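Local coordinates for protein citrate lyase, subunit 1 (Methanosaeta concilii, PDB 6HXI) that probably catalyses, together with a succinyl-CoA ligase-like partner chain, the ATP-dependent cleavage of citrate with coenzyme A to give acetyl-CoA and oxaloacetate, at residues G280-I285 with G339-N344; K350-V355 with I373-G378; E116-A121 with A177-F182; T184-F189 with V198-F203; L262-L267 with L322-R327. All coordinates share one frame; numbering follows the deposited sequence.

Contact 1. Residues G280-I285 with G339-N344; sequences GGASVI and GGAIAN
Ala282, at the first turn of helix 280-292, meets the loop 339-344 with its single methyl group, which lies over the backbone joining Gly340 to Ala341. Ala282 CB is 4.0 Å from Ala341 N and 4.3 Å from Gly340 CA. The two methyl carbons, Ala282 CB and Ala341 CB, stand 4.5 Å apart, a loose van der Waals approach. Small residues on both sides let the two backbones come close, with Ala282 CA only 5.7 Å from Gly340 CA. Gly340 is extended at a positive phi of 148°, where a CB would be jammed against the O of Gly339, so the loop depends on glycine here. The amide N of Gly340 is tied to Tyr286 OH and its O to Arg376 NH1. Ala341 CB lies about 5 Å from the bound citrate, while Asn344 ND2 hydrogen-bonds to that anion. The contact thus joins the start of helix 280-292 to the connection leading from strand 334-338 of the parallel sheet into helix 348-361.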
# COMPACT_ATOMS: atom_id res chain seq x y z
N GLY C 280 39.24 -30.09 -27.77
CA GLY C 280 40.28 -31.10 -27.59
C GLY C 280 40.62 -31.81 -28.89
O GLY C 280 41.80 -31.95 -29.22
N GLY C 281 39.59 -32.23 -29.64
CA GLY C 281 39.74 -32.92 -30.92
C GLY C 281 40.44 -32.09 -31.98
O GLY C 281 41.45 -32.53 -32.54
N ALA C 282 39.91 -30.88 -32.26
CA ALA C 282 40.43 -29.95 -33.26
C ALA C 282 41.85 -29.43 -32.99
O ALA C 282 42.60 -29.25 -33.95
CB ALA C 282 39.48 -28.79 -33.43
N SER C 283 42.21 -29.18 -31.70
CA SER C 283 43.54 -28.64 -31.35
C SER C 283 44.66 -29.61 -31.68
O SER C 283 45.75 -29.20 -32.11
CB SER C 283 43.59 -28.22 -29.89
OG SER C 283 43.18 -29.28 -29.04
N VAL C 284 44.38 -30.91 -31.51
CA VAL C 284 45.26 -32.03 -31.80
C VAL C 284 45.45 -32.07 -33.31
O VAL C 284 46.59 -32.17 -33.77
CB VAL C 284 44.65 -33.35 -31.22
CG1 VAL C 284 45.37 -34.58 -31.76
CG2 VAL C 284 44.68 -33.35 -29.69
N ILE C 285 44.35 -31.91 -34.07
CA ILE C 285 44.37 -31.92 -35.55
C ILE C 285 45.19 -30.74 -36.09
O ILE C 285 45.95 -30.95 -37.04
CB ILE C 285 42.96 -32.04 -36.19
CG1 ILE C 285 42.29 -33.36 -35.75
CG2 ILE C 285 43.03 -31.93 -37.74
CD1 ILE C 285 40.82 -33.45 -36.00
N GLY C 339 41.73 -21.00 -34.41
CA GLY C 339 40.92 -21.98 -35.13
C GLY C 339 39.93 -22.74 -34.29
O GLY C 339 39.65 -22.38 -33.14
N GLY C 340 39.40 -23.79 -34.89
CA GLY C 340 38.45 -24.69 -34.26
C GLY C 340 37.47 -25.27 -35.25
O GLY C 340 37.41 -24.83 -36.41
N ALA C 341 36.69 -26.24 -34.79
CA ALA C 341 35.66 -26.87 -35.60
C ALA C 341 34.41 -26.00 -35.57
O ALA C 341 34.45 -24.87 -35.08
CB ALA C 341 35.35 -28.26 -35.06
N ILE C 342 33.31 -26.51 -36.12
CA ILE C 342 32.02 -25.85 -36.06
C ILE C 342 31.48 -26.28 -34.69
O ILE C 342 31.22 -27.47 -34.51
CB ILE C 342 31.09 -26.25 -37.24
CG1 ILE C 342 31.75 -25.92 -38.61
CG2 ILE C 342 29.69 -25.58 -37.09
CD1 ILE C 342 31.13 -26.68 -39.81
N ALA C 343 31.44 -25.36 -33.70
CA ALA C 343 31.00 -25.70 -32.34
C ALA C 343 29.57 -26.15 -32.28
O ALA C 343 28.73 -25.74 -33.10
CB ALA C 343 31.23 -24.53 -31.38
N ASN C 344 29.28 -26.97 -31.27
CA ASN C 344 27.94 -27.45 -30.98
C ASN C 344 27.27 -26.49 -29.99
O ASN C 344 26.06 -26.32 -30.02
CB ASN C 344 27.98 -28.84 -30.36
CG ASN C 344 28.65 -29.88 -31.21
OD1 ASN C 344 28.03 -30.52 -32.06
ND2 ASN C 344 29.92 -30.10 -30.93

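Contact 2. Residues K350-V355 with I373-G378; sequences KTFKGV and IYVRRG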
# COMPACT_ATOMS: atom_id res chain seq x y z
N LYS C 350 30.42 -14.56 -27.74
CA LYS C 350 30.90 -14.33 -26.36
C LYS C 350 32.39 -14.62 -26.22
O LYS C 350 33.11 -13.83 -25.61
CB LYS C 350 30.11 -15.18 -25.33
CG LYS C 350 28.64 -14.84 -25.21
CD LYS C 350 27.96 -15.73 -24.19
CE LYS C 350 26.46 -15.55 -24.22
NZ LYS C 350 25.77 -16.46 -23.28
N THR C 351 32.85 -15.77 -26.79
CA THR C 351 34.27 -16.16 -26.74
C THR C 351 35.12 -15.17 -27.55
O THR C 351 36.10 -14.64 -27.00
CB THR C 351 34.51 -17.62 -27.16
OG1 THR C 351 34.13 -17.82 -28.51
CG2 THR C 351 33.83 -18.62 -26.24
N PHE C 352 34.73 -14.89 -28.83
CA PHE C 352 35.48 -13.95 -29.67
C PHE C 352 35.40 -12.52 -29.15
O PHE C 352 36.32 -11.76 -29.43
CB PHE C 352 35.10 -14.04 -31.16
CG PHE C 352 35.73 -15.20 -31.91
CD1 PHE C 352 36.38 -16.23 -31.22
CD2 PHE C 352 35.68 -15.26 -33.29
CE1 PHE C 352 36.96 -17.29 -31.91
CE2 PHE C 352 36.26 -16.33 -33.98
CZ PHE C 352 36.91 -17.33 -33.28
N LYS C 353 34.39 -12.17 -28.33
CA LYS C 353 34.34 -10.85 -27.69
C LYS C 353 35.52 -10.71 -26.72
O LYS C 353 36.12 -9.65 -26.66
CB LYS C 353 33.00 -10.60 -26.97
CG LYS C 353 32.95 -9.25 -26.27
CD LYS C 353 31.54 -8.75 -26.05
CE LYS C 353 31.52 -7.25 -25.85
NZ LYS C 353 31.85 -6.85 -24.46
N GLY C 354 35.85 -11.80 -26.00
CA GLY C 354 36.98 -11.88 -25.08
C GLY C 354 38.32 -11.81 -25.81
O GLY C 354 39.24 -11.10 -25.37
N VAL C 355 38.42 -12.52 -26.95
CA VAL C 355 39.59 -12.56 -27.84
C VAL C 355 39.84 -11.15 -28.43
O VAL C 355 40.97 -10.67 -28.41
CB VAL C 355 39.43 -13.65 -28.95
CG1 VAL C 355 40.56 -13.57 -29.98
CG2 VAL C 355 39.32 -15.05 -28.35
N ILE C 373 47.40 -12.60 -37.71
CA ILE C 373 46.31 -13.38 -37.11
C ILE C 373 45.49 -14.09 -38.19
O ILE C 373 45.11 -13.46 -39.17
CB ILE C 373 45.45 -12.51 -36.15
CG1 ILE C 373 46.30 -11.97 -34.98
CG2 ILE C 373 44.23 -13.27 -35.62
CD1 ILE C 373 46.15 -10.51 -34.72
N TYR C 374 45.25 -15.41 -38.01
CA TYR C 374 44.47 -16.25 -38.93
C TYR C 374 43.34 -16.92 -38.13
O TYR C 374 43.61 -17.60 -37.13
CB TYR C 374 45.36 -17.28 -39.65
CG TYR C 374 46.44 -16.66 -40.51
CD1 TYR C 374 47.61 -16.16 -39.94
CD2 TYR C 374 46.30 -16.59 -41.89
CE1 TYR C 374 48.60 -15.57 -40.73
CE2 TYR C 374 47.29 -16.01 -42.69
CZ TYR C 374 48.44 -15.51 -42.11
OH TYR C 374 49.41 -14.95 -42.90
N VAL C 375 42.09 -16.67 -38.54
CA VAL C 375 40.88 -17.17 -37.89
C VAL C 375 40.02 -18.07 -38.81
O VAL C 375 39.80 -17.71 -39.95
CB VAL C 375 40.02 -15.99 -37.35
CG1 VAL C 375 38.86 -16.50 -36.48
CG2 VAL C 375 40.87 -14.97 -36.60
N ARG C 376 39.54 -19.22 -38.28
CA ARG C 376 38.60 -20.14 -38.94
C ARG C 376 37.66 -20.65 -37.84
O ARG C 376 38.09 -21.40 -36.97
CB ARG C 376 39.27 -21.32 -39.66
CG ARG C 376 38.30 -22.15 -40.53
CD ARG C 376 37.53 -23.23 -39.76
NE ARG C 376 36.62 -24.00 -40.62
CZ ARG C 376 35.91 -25.05 -40.22
NH1 ARG C 376 35.99 -25.48 -38.96
NH2 ARG C 376 35.13 -25.69 -41.07
N ARG C 377 36.40 -20.25 -37.89
CA ARG C 377 35.45 -20.67 -36.88
C ARG C 377 34.02 -20.76 -37.37
O ARG C 377 33.59 -20.00 -38.23
CB ARG C 377 35.56 -19.73 -35.65
CG ARG C 377 34.89 -20.22 -34.37
CD ARG C 377 35.53 -21.44 -33.73
NE ARG C 377 35.03 -21.62 -32.36
CZ ARG C 377 34.72 -22.79 -31.81
NH1 ARG C 377 34.90 -23.91 -32.49
NH2 ARG C 377 34.27 -22.84 -30.57
N GLY C 378 33.31 -21.74 -36.81
CA GLY C 378 31.89 -21.99 -36.98
C GLY C 378 31.30 -22.28 -35.61
O GLY C 378 32.05 -22.47 -34.64
O HOH W 1 35.13 -19.77 -30.13
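Thr351 OG1 and Arg377 NE are bridged by one water, the polar link between helix 348-361 and the end of strand 371-376. Water 1 donates to Thr351 OG1 at 2.7 Å and accepts from Arg377 NE at 2.9 Å. Thr351 OG1 is also bonded to the carbonyl O of Asp347, so this hydroxyl is held by the residue just before the helix as well as by the water. Beneath the bridge the packing is apolar. Phe352 sends the far end of its ring toward the strand, meeting Val375 from the opposite direction, and its CE2 touches Val375 CG1 at 3.6 Å. Its CZ lies 3.6 Å from Arg377 CB and 3.7 Å from Arg377 CG, while the ring and guanidinium planes are 42° apart. The bend of Arg377 at chi2, 68°, leaves its aliphatic stem on the phenyl group and carries the guanidinium onward. An alanine at Phe352 is likely to open a gap beside Val375 CG1 and deprive the Arg377 stem of its support. The helix belongs to the connection between the parallel strands 334-338 and 371-376, a beta-alpha-beta crossover. The chemistry is consistent with a second shell: the phenyl ring lies against the arginine stem and a water links NE to Thr351, while NH1 bonds the citrate and, weakly, the O of Ala341.

Contact 3. Residues E116-A121 with A177-F182; sequences EEYYVA and ALVEEF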
# COMPACT_ATOMS: atom_id res chain seq x y z
N GLU C 116 64.24 -60.15 1.07
CA GLU C 116 63.17 -60.28 0.09
C GLU C 116 62.95 -59.02 -0.71
O GLU C 116 63.08 -57.91 -0.18
CB GLU C 116 61.84 -60.71 0.75
CG GLU C 116 61.82 -62.14 1.27
CD GLU C 116 62.24 -62.34 2.72
OE1 GLU C 116 62.58 -63.49 3.07
OE2 GLU C 116 62.20 -61.37 3.51
N GLU C 117 62.60 -59.18 -1.99
CA GLU C 117 62.27 -58.08 -2.88
C GLU C 117 61.06 -58.51 -3.71
O GLU C 117 61.20 -59.29 -4.65
CB GLU C 117 63.46 -57.68 -3.77
CG GLU C 117 64.42 -56.69 -3.11
CD GLU C 117 65.41 -55.96 -4.00
OE1 GLU C 117 65.55 -56.31 -5.20
OE2 GLU C 117 66.06 -55.02 -3.49
N TYR C 118 59.86 -58.07 -3.29
CA TYR C 118 58.62 -58.40 -4.00
C TYR C 118 58.08 -57.17 -4.74
O TYR C 118 58.29 -56.04 -4.30
CB TYR C 118 57.54 -58.99 -3.06
CG TYR C 118 57.95 -60.20 -2.23
CD1 TYR C 118 58.85 -61.14 -2.72
CD2 TYR C 118 57.38 -60.43 -0.98
CE1 TYR C 118 59.23 -62.25 -1.96
CE2 TYR C 118 57.75 -61.54 -0.21
CZ TYR C 118 58.67 -62.44 -0.71
OH TYR C 118 59.04 -63.54 0.05
N TYR C 119 57.41 -57.41 -5.87
CA TYR C 119 56.84 -56.35 -6.71
C TYR C 119 55.32 -56.37 -6.65
O TYR C 119 54.73 -57.45 -6.69
CB TYR C 119 57.32 -56.55 -8.16
CG TYR C 119 56.56 -55.81 -9.24
CD1 TYR C 119 55.49 -56.41 -9.90
CD2 TYR C 119 56.94 -54.53 -9.64
CE1 TYR C 119 54.80 -55.75 -10.91
CE2 TYR C 119 56.27 -53.86 -10.66
CZ TYR C 119 55.20 -54.48 -11.30
OH TYR C 119 54.55 -53.83 -12.31
N VAL C 120 54.70 -55.19 -6.60
CA VAL C 120 53.24 -55.01 -6.64
C VAL C 120 52.88 -53.76 -7.46
O VAL C 120 53.47 -52.70 -7.27
CB VAL C 120 52.53 -55.04 -5.24
CG1 VAL C 120 52.95 -53.88 -4.35
CG2 VAL C 120 51.02 -55.09 -5.39
N ALA C 121 51.91 -53.89 -8.37
CA ALA C 121 51.43 -52.77 -9.17
C ALA C 121 49.93 -52.83 -9.42
O ALA C 121 49.38 -53.89 -9.74
CB ALA C 121 52.19 -52.69 -10.49
N ALA C 177 49.91 -64.90 3.74
CA ALA C 177 48.78 -64.22 4.37
C ALA C 177 49.06 -62.72 4.54
O ALA C 177 48.14 -61.91 4.41
CB ALA C 177 48.45 -64.86 5.71
N LEU C 178 50.33 -62.36 4.83
CA LEU C 178 50.77 -60.97 5.02
C LEU C 178 50.76 -60.19 3.72
O LEU C 178 50.43 -59.01 3.75
CB LEU C 178 52.16 -60.90 5.68
CG LEU C 178 52.26 -61.22 7.17
CD1 LEU C 178 53.65 -61.70 7.53
CD2 LEU C 178 51.84 -60.04 8.03
N VAL C 179 51.12 -60.84 2.59
CA VAL C 179 51.13 -60.22 1.26
C VAL C 179 49.68 -60.08 0.76
O VAL C 179 49.34 -59.06 0.18
CB VAL C 179 52.07 -60.92 0.24
CG1 VAL C 179 52.10 -60.15 -1.08
CG2 VAL C 179 53.48 -61.05 0.78
N GLU C 180 48.83 -61.13 0.98
CA GLU C 180 47.41 -61.17 0.63
C GLU C 180 46.71 -59.96 1.28
O GLU C 180 46.03 -59.22 0.58
CB GLU C 180 46.79 -62.50 1.13
CG GLU C 180 45.27 -62.58 1.10
CD GLU C 180 44.67 -63.82 1.73
OE1 GLU C 180 45.19 -64.27 2.78
OE2 GLU C 180 43.66 -64.34 1.19
N GLU C 181 46.95 -59.74 2.59
CA GLU C 181 46.41 -58.65 3.38
C GLU C 181 46.96 -57.29 2.92
O GLU C 181 46.20 -56.31 2.87
CB GLU C 181 46.67 -58.88 4.88
CG GLU C 181 45.58 -59.71 5.55
CD GLU C 181 46.01 -60.76 6.57
OE1 GLU C 181 46.69 -60.40 7.56
OE2 GLU C 181 45.61 -61.94 6.40
N PHE C 182 48.28 -57.24 2.58
CA PHE C 182 48.93 -56.01 2.14
C PHE C 182 48.42 -55.52 0.78
O PHE C 182 48.16 -54.31 0.63
CB PHE C 182 50.47 -56.14 2.16
CG PHE C 182 51.19 -55.02 1.44
CD1 PHE C 182 51.21 -53.73 1.95
CD2 PHE C 182 51.79 -55.25 0.20
CE1 PHE C 182 51.83 -52.70 1.26
CE2 PHE C 182 52.41 -54.21 -0.49
CZ PHE C 182 52.43 -52.94 0.04
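A chi1 of 168° at Phe182 places CG opposite the backbone N and carries the ring from helix 173-192 toward Val120 on strand 118-125. Val120 answers with a chi1 of 65°, which sets CG1 between its own N and carbonyl carbon and brings that methyl to the ring. Val120 CG1 reaches Phe182 CE2 at 3.9 Å, at the edge of the ring and near its plane, the two side chains crossing at a slant. One turn earlier on the helix, Val179 CG2 approaches Tyr118 CD2 at 4.3 Å, a looser touch. The Tyr118 ring also carries Glu116 CB 3.9 Å above one face, toward the rim. Phe182 continues the aromatic packing by meeting Phe203 of the adjacent strand 195-206. The contact exemplifies a helix laid on the antiparallel sheet of the ATP-grasp domain. All four side chains are buried and meet through carbon alone, which implies dispersion and exclusion of water, rather than directional bonds, as the source of cohesion.

Contact 4. Residues T184-F189 with V198-F203; sequences TALWRF and VEINPF
Leu186 meets Val198 and Ile200 where helix 173-192 lies on the antiparallel sheet of the ATP-grasp domain, against the strand 195-206 that follows it in the chain. The direct contact is entirely apolar. Leu186 and Ile200 reach toward each other tip to tip, and Leu186 CD1 stands 3.6 Å from Ile200 CD1. A chi1 of -163° sends the Leu186 CG away from its own N, and the branched end then presents both methyls to the strand, CD2 also facing Val198. This second methyl, Leu186 CD2, approaches Val198 CG1 at 4.3 Å. Val198 and Ile200 alternate with Glu199, whose CB points away from the helix, the usual two-faced pattern of a strand with one side in a core. The apolar layer goes on beyond the pair: Leu186 and Phe189 both pack on Leu15 of helix 8-18.

Polar interactions lie elsewhere. Trp187 NE1 is hydrogen-bonded to Asp129 OD2, and Arg188 NH1 forms a salt bridge with Asp160 OD1, tying the helix to other parts of the domain. Backbone bonds hold the strand in its sheet, Val198 pairing with Ile122 and Glu199 with Val216 on the neighbouring strands. The strand turns a corner at Asn201 and Pro202, whose peptide link is cis. At the centre of the contact, Ile200 CD1 touches both leucine methyls, lying 3.9 Å from Leu186 CD2 as well.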
# COMPACT_ATOMS: atom_id res chain seq x y z
N THR C 184 45.56 -56.39 -0.62
CA THR C 184 44.11 -56.16 -0.45
C THR C 184 43.91 -54.73 0.07
O THR C 184 43.03 -54.03 -0.42
CB THR C 184 43.47 -57.26 0.45
OG1 THR C 184 43.51 -58.50 -0.27
CG2 THR C 184 42.03 -56.96 0.83
N ALA C 185 44.76 -54.31 1.04
CA ALA C 185 44.78 -52.97 1.64
C ALA C 185 45.23 -51.94 0.60
O ALA C 185 44.66 -50.85 0.53
CB ALA C 185 45.71 -52.96 2.83
N LEU C 186 46.25 -52.30 -0.21
CA LEU C 186 46.81 -51.45 -1.26
C LEU C 186 45.77 -51.13 -2.32
O LEU C 186 45.72 -49.99 -2.78
CB LEU C 186 48.06 -52.06 -1.89
CG LEU C 186 48.94 -51.10 -2.70
CD1 LEU C 186 49.77 -50.23 -1.78
CD2 LEU C 186 49.84 -51.86 -3.64
N TRP C 187 44.90 -52.11 -2.67
CA TRP C 187 43.79 -51.91 -3.61
C TRP C 187 42.78 -50.91 -3.02
O TRP C 187 42.29 -50.05 -3.75
CB TRP C 187 43.08 -53.22 -3.97
CG TRP C 187 41.94 -52.98 -4.92
CD1 TRP C 187 42.02 -52.72 -6.26
CD2 TRP C 187 40.56 -52.80 -4.56
NE1 TRP C 187 40.78 -52.44 -6.77
CE2 TRP C 187 39.86 -52.46 -5.75
CE3 TRP C 187 39.85 -52.87 -3.35
CZ2 TRP C 187 38.48 -52.25 -5.76
CZ3 TRP C 187 38.48 -52.68 -3.37
CH2 TRP C 187 37.81 -52.37 -4.56
N ARG C 188 42.46 -51.05 -1.72
CA ARG C 188 41.51 -50.17 -1.03
C ARG C 188 42.07 -48.76 -1.00
O ARG C 188 41.36 -47.80 -1.29
CB ARG C 188 41.24 -50.70 0.39
CG ARG C 188 40.56 -52.06 0.42
CD ARG C 188 39.97 -52.33 1.80
NE ARG C 188 39.77 -53.76 2.05
CZ ARG C 188 38.69 -54.46 1.70
NH1 ARG C 188 37.70 -53.87 1.03
NH2 ARG C 188 38.60 -55.75 1.99
N PHE C 189 43.38 -48.64 -0.75
CA PHE C 189 44.12 -47.40 -0.77
C PHE C 189 44.09 -46.78 -2.18
O PHE C 189 43.85 -45.60 -2.32
CB PHE C 189 45.56 -47.67 -0.28
CG PHE C 189 46.55 -46.54 -0.44
CD1 PHE C 189 46.51 -45.44 0.41
CD2 PHE C 189 47.55 -46.60 -1.41
CE1 PHE C 189 47.43 -44.40 0.27
CE2 PHE C 189 48.47 -45.55 -1.55
CZ PHE C 189 48.40 -44.46 -0.70
N VAL C 198 49.85 -47.28 -9.34
CA VAL C 198 50.72 -47.45 -8.17
C VAL C 198 51.68 -48.60 -8.44
O VAL C 198 51.27 -49.64 -8.96
CB VAL C 198 49.98 -47.55 -6.79
CG1 VAL C 198 49.17 -48.84 -6.65
CG2 VAL C 198 50.96 -47.42 -5.64
N GLU C 199 52.96 -48.40 -8.12
CA GLU C 199 53.98 -49.41 -8.28
C GLU C 199 54.95 -49.38 -7.12
O GLU C 199 55.59 -48.36 -6.87
CB GLU C 199 54.73 -49.20 -9.60
CG GLU C 199 55.78 -50.25 -9.90
CD GLU C 199 56.86 -49.74 -10.83
OE1 GLU C 199 56.56 -49.57 -12.04
OE2 GLU C 199 57.98 -49.46 -10.35
N ILE C 200 55.06 -50.52 -6.41
CA ILE C 200 56.01 -50.70 -5.32
C ILE C 200 56.97 -51.78 -5.83
O ILE C 200 56.64 -52.97 -5.85
CB ILE C 200 55.39 -50.99 -3.93
CG1 ILE C 200 54.28 -49.96 -3.59
CG2 ILE C 200 56.50 -50.98 -2.88
CD1 ILE C 200 53.30 -50.41 -2.57
N ASN C 201 58.12 -51.30 -6.34
CA ASN C 201 59.14 -52.11 -6.95
C ASN C 201 60.54 -51.71 -6.45
O ASN C 201 61.19 -50.84 -7.03
CB ASN C 201 59.05 -52.01 -8.49
CG ASN C 201 59.92 -52.98 -9.25
OD1 ASN C 201 60.17 -54.12 -8.81
ND2 ASN C 201 60.33 -52.59 -10.44
N PRO C 202 61.00 -52.32 -5.35
CA PRO C 202 60.38 -53.42 -4.59
C PRO C 202 59.78 -53.03 -3.21
O PRO C 202 59.92 -51.90 -2.74
CB PRO C 202 61.57 -54.38 -4.42
CG PRO C 202 62.82 -53.46 -4.37
CD PRO C 202 62.37 -52.08 -4.86
N PHE C 203 59.07 -53.98 -2.59
CA PHE C 203 58.60 -53.88 -1.22
C PHE C 203 59.26 -55.01 -0.42
O PHE C 203 59.74 -55.97 -1.02
CB PHE C 203 57.06 -53.85 -1.09
CG PHE C 203 56.26 -55.11 -1.30
CD1 PHE C 203 55.96 -55.94 -0.22
CD2 PHE C 203 55.69 -55.40 -2.53
CE1 PHE C 203 55.17 -57.08 -0.40
CE2 PHE C 203 54.89 -56.54 -2.70
CZ PHE C 203 54.64 -57.37 -1.63

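Contact 5. Residues L262-L267 with L322-R327; sequences LKLTIL and LDLMTR
The two-stranded antiparallel sheet of the citrate-binding region packs here on the end of helix 311-325, with Leu324 of the helix facing Leu264 and Ile266 of strand 261-266. The strand residues are two apart, so both CB atoms project to the same side and converge on one leucine. Ile266 CD1 lies 3.9 Å from Leu324 CD1 and 4.0 Å from Leu324 CD2, fitting against both methyls. Leu264 CD2 reaches Leu324 CD1 at 4.2 Å, again end to end. With chi1 at -70°, the Leu324 CG stands opposite its carbonyl carbon and points the branch at the strand. Helix 246-256 closes in from beside them, with Ile251 against Leu264 and Glu247 against Leu324. This small apolar cluster illustrates how a charged group can roof a leucine: the guanidinium of Arg327 lies with its face over Leu324 CD2, which sits 3.7 Å from its plane near the centre. Arg327 is steadied by salt bridges to Asp323 and Glu247. In the first, Arg327 NH2 donates to Asp323 OD2 at 2.8 Å with an N-H...O angle of 160°, meeting that oxygen from 47° above the carboxylate plane.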
# COMPACT_ATOMS: atom_id res chain seq x y z
N LEU C 262 40.00 -24.78 -20.29
CA LEU C 262 41.00 -23.78 -20.63
C LEU C 262 42.32 -24.47 -20.29
O LEU C 262 42.62 -24.69 -19.10
CB LEU C 262 40.86 -22.48 -19.79
CG LEU C 262 39.61 -21.54 -19.94
CD1 LEU C 262 39.30 -21.18 -21.39
CD2 LEU C 262 38.41 -22.03 -19.16
N LYS C 263 43.07 -24.91 -21.32
CA LYS C 263 44.31 -25.65 -21.15
C LYS C 263 45.42 -24.99 -21.95
O LYS C 263 45.21 -24.61 -23.09
CB LYS C 263 44.14 -27.13 -21.55
CG LYS C 263 43.06 -27.90 -20.75
CD LYS C 263 42.96 -29.40 -21.06
CE LYS C 263 43.82 -30.26 -20.15
NZ LYS C 263 43.99 -31.66 -20.65
N LEU C 264 46.60 -24.81 -21.35
CA LEU C 264 47.77 -24.24 -22.01
C LEU C 264 49.05 -24.95 -21.58
O LEU C 264 49.31 -25.11 -20.38
CB LEU C 264 47.88 -22.71 -21.78
CG LEU C 264 49.18 -22.01 -22.23
CD1 LEU C 264 49.34 -22.03 -23.76
CD2 LEU C 264 49.26 -20.61 -21.70
N THR C 265 49.84 -25.39 -22.56
CA THR C 265 51.14 -26.04 -22.39
C THR C 265 52.13 -25.33 -23.32
O THR C 265 51.97 -25.38 -24.54
CB THR C 265 51.05 -27.57 -22.71
OG1 THR C 265 50.02 -28.17 -21.93
CG2 THR C 265 52.38 -28.30 -22.49
N ILE C 266 53.14 -24.68 -22.75
CA ILE C 266 54.17 -24.02 -23.56
C ILE C 266 55.17 -25.10 -23.98
O ILE C 266 55.68 -25.84 -23.13
CB ILE C 266 54.85 -22.81 -22.86
CG1 ILE C 266 53.79 -21.85 -22.28
CG2 ILE C 266 55.80 -22.08 -23.83
CD1 ILE C 266 54.31 -20.96 -21.15
N LEU C 267 55.41 -25.20 -25.30
CA LEU C 267 56.33 -26.17 -25.88
C LEU C 267 57.67 -25.50 -26.16
O LEU C 267 58.73 -26.11 -25.93
CB LEU C 267 55.77 -26.77 -27.18
CG LEU C 267 54.36 -27.37 -27.17
CD1 LEU C 267 53.88 -27.67 -28.59
CD2 LEU C 267 54.30 -28.64 -26.36
N LEU C 322 48.87 -13.79 -25.74
CA LEU C 322 49.42 -12.55 -26.29
C LEU C 322 50.64 -12.10 -25.54
O LEU C 322 51.64 -11.76 -26.17
CB LEU C 322 48.38 -11.43 -26.37
CG LEU C 322 47.27 -11.63 -27.39
CD1 LEU C 322 46.15 -10.71 -27.14
CD2 LEU C 322 47.77 -11.49 -28.81
N ASP C 323 50.60 -12.15 -24.20
CA ASP C 323 51.72 -11.77 -23.33
C ASP C 323 52.98 -12.52 -23.72
O ASP C 323 53.97 -11.88 -24.06
CB ASP C 323 51.40 -12.01 -21.84
CG ASP C 323 52.52 -11.64 -20.88
OD1 ASP C 323 53.29 -10.70 -21.20
OD2 ASP C 323 52.63 -12.28 -19.82
N LEU C 324 52.92 -13.86 -23.71
CA LEU C 324 54.02 -14.78 -24.02
C LEU C 324 54.58 -14.63 -25.44
O LEU C 324 55.77 -14.85 -25.66
CB LEU C 324 53.56 -16.23 -23.81
CG LEU C 324 53.32 -16.67 -22.36
CD1 LEU C 324 52.33 -17.82 -22.31
CD2 LEU C 324 54.63 -17.05 -21.69
N MET C 325 53.71 -14.26 -26.39
CA MET C 325 53.98 -14.04 -27.82
C MET C 325 54.67 -12.69 -28.11
O MET C 325 55.26 -12.52 -29.18
CB MET C 325 52.64 -14.08 -28.54
CG MET C 325 52.72 -14.45 -29.98
SD MET C 325 51.07 -14.71 -30.67
CE MET C 325 51.53 -15.07 -32.36
N THR C 326 54.57 -11.71 -27.19
CA THR C 326 55.07 -10.35 -27.37
C THR C 326 56.31 -10.01 -26.51
O THR C 326 56.74 -8.85 -26.45
CB THR C 326 53.94 -9.34 -27.15
OG1 THR C 326 53.43 -9.47 -25.83
CG2 THR C 326 52.81 -9.48 -28.19
N ARG C 327 56.89 -11.03 -25.86
CA ARG C 327 58.08 -10.88 -25.03
C ARG C 327 59.32 -10.73 -25.92
O ARG C 327 60.07 -9.77 -25.75
CB ARG C 327 58.21 -12.07 -24.06
CG ARG C 327 57.20 -11.98 -22.93
CD ARG C 327 57.04 -13.28 -22.17
NE ARG C 327 56.00 -13.16 -21.15
CZ ARG C 327 55.95 -13.88 -20.03
NH1 ARG C 327 56.89 -14.77 -19.76
NH2 ARG C 327 54.96 -13.69 -19.17

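How the contacts relate
The five contacts fall into two groups, one in each half of the chain. Contacts 3 and 4 come first in sequence, their centres 8 Å apart; they share helix 173-192 and the antiparallel ATP-grasp sheet, in which strands 118-125 and 195-206 are neighbours. The others lie in the citrate-binding region. Contacts 1 and 2, 13 Å apart between centres, touch directly, each setting a helix against a segment at or just beyond the end of a parallel-sheet strand, near the bound citrate. The centre of contact 5 lies 17 to 18 Å from the centres of both, and its segments alternate along the chain with those of contact 1. With 39 to 55 Å between contact centres across the two groups, the ATP-grasp packing is spatially separate from that around the citrate.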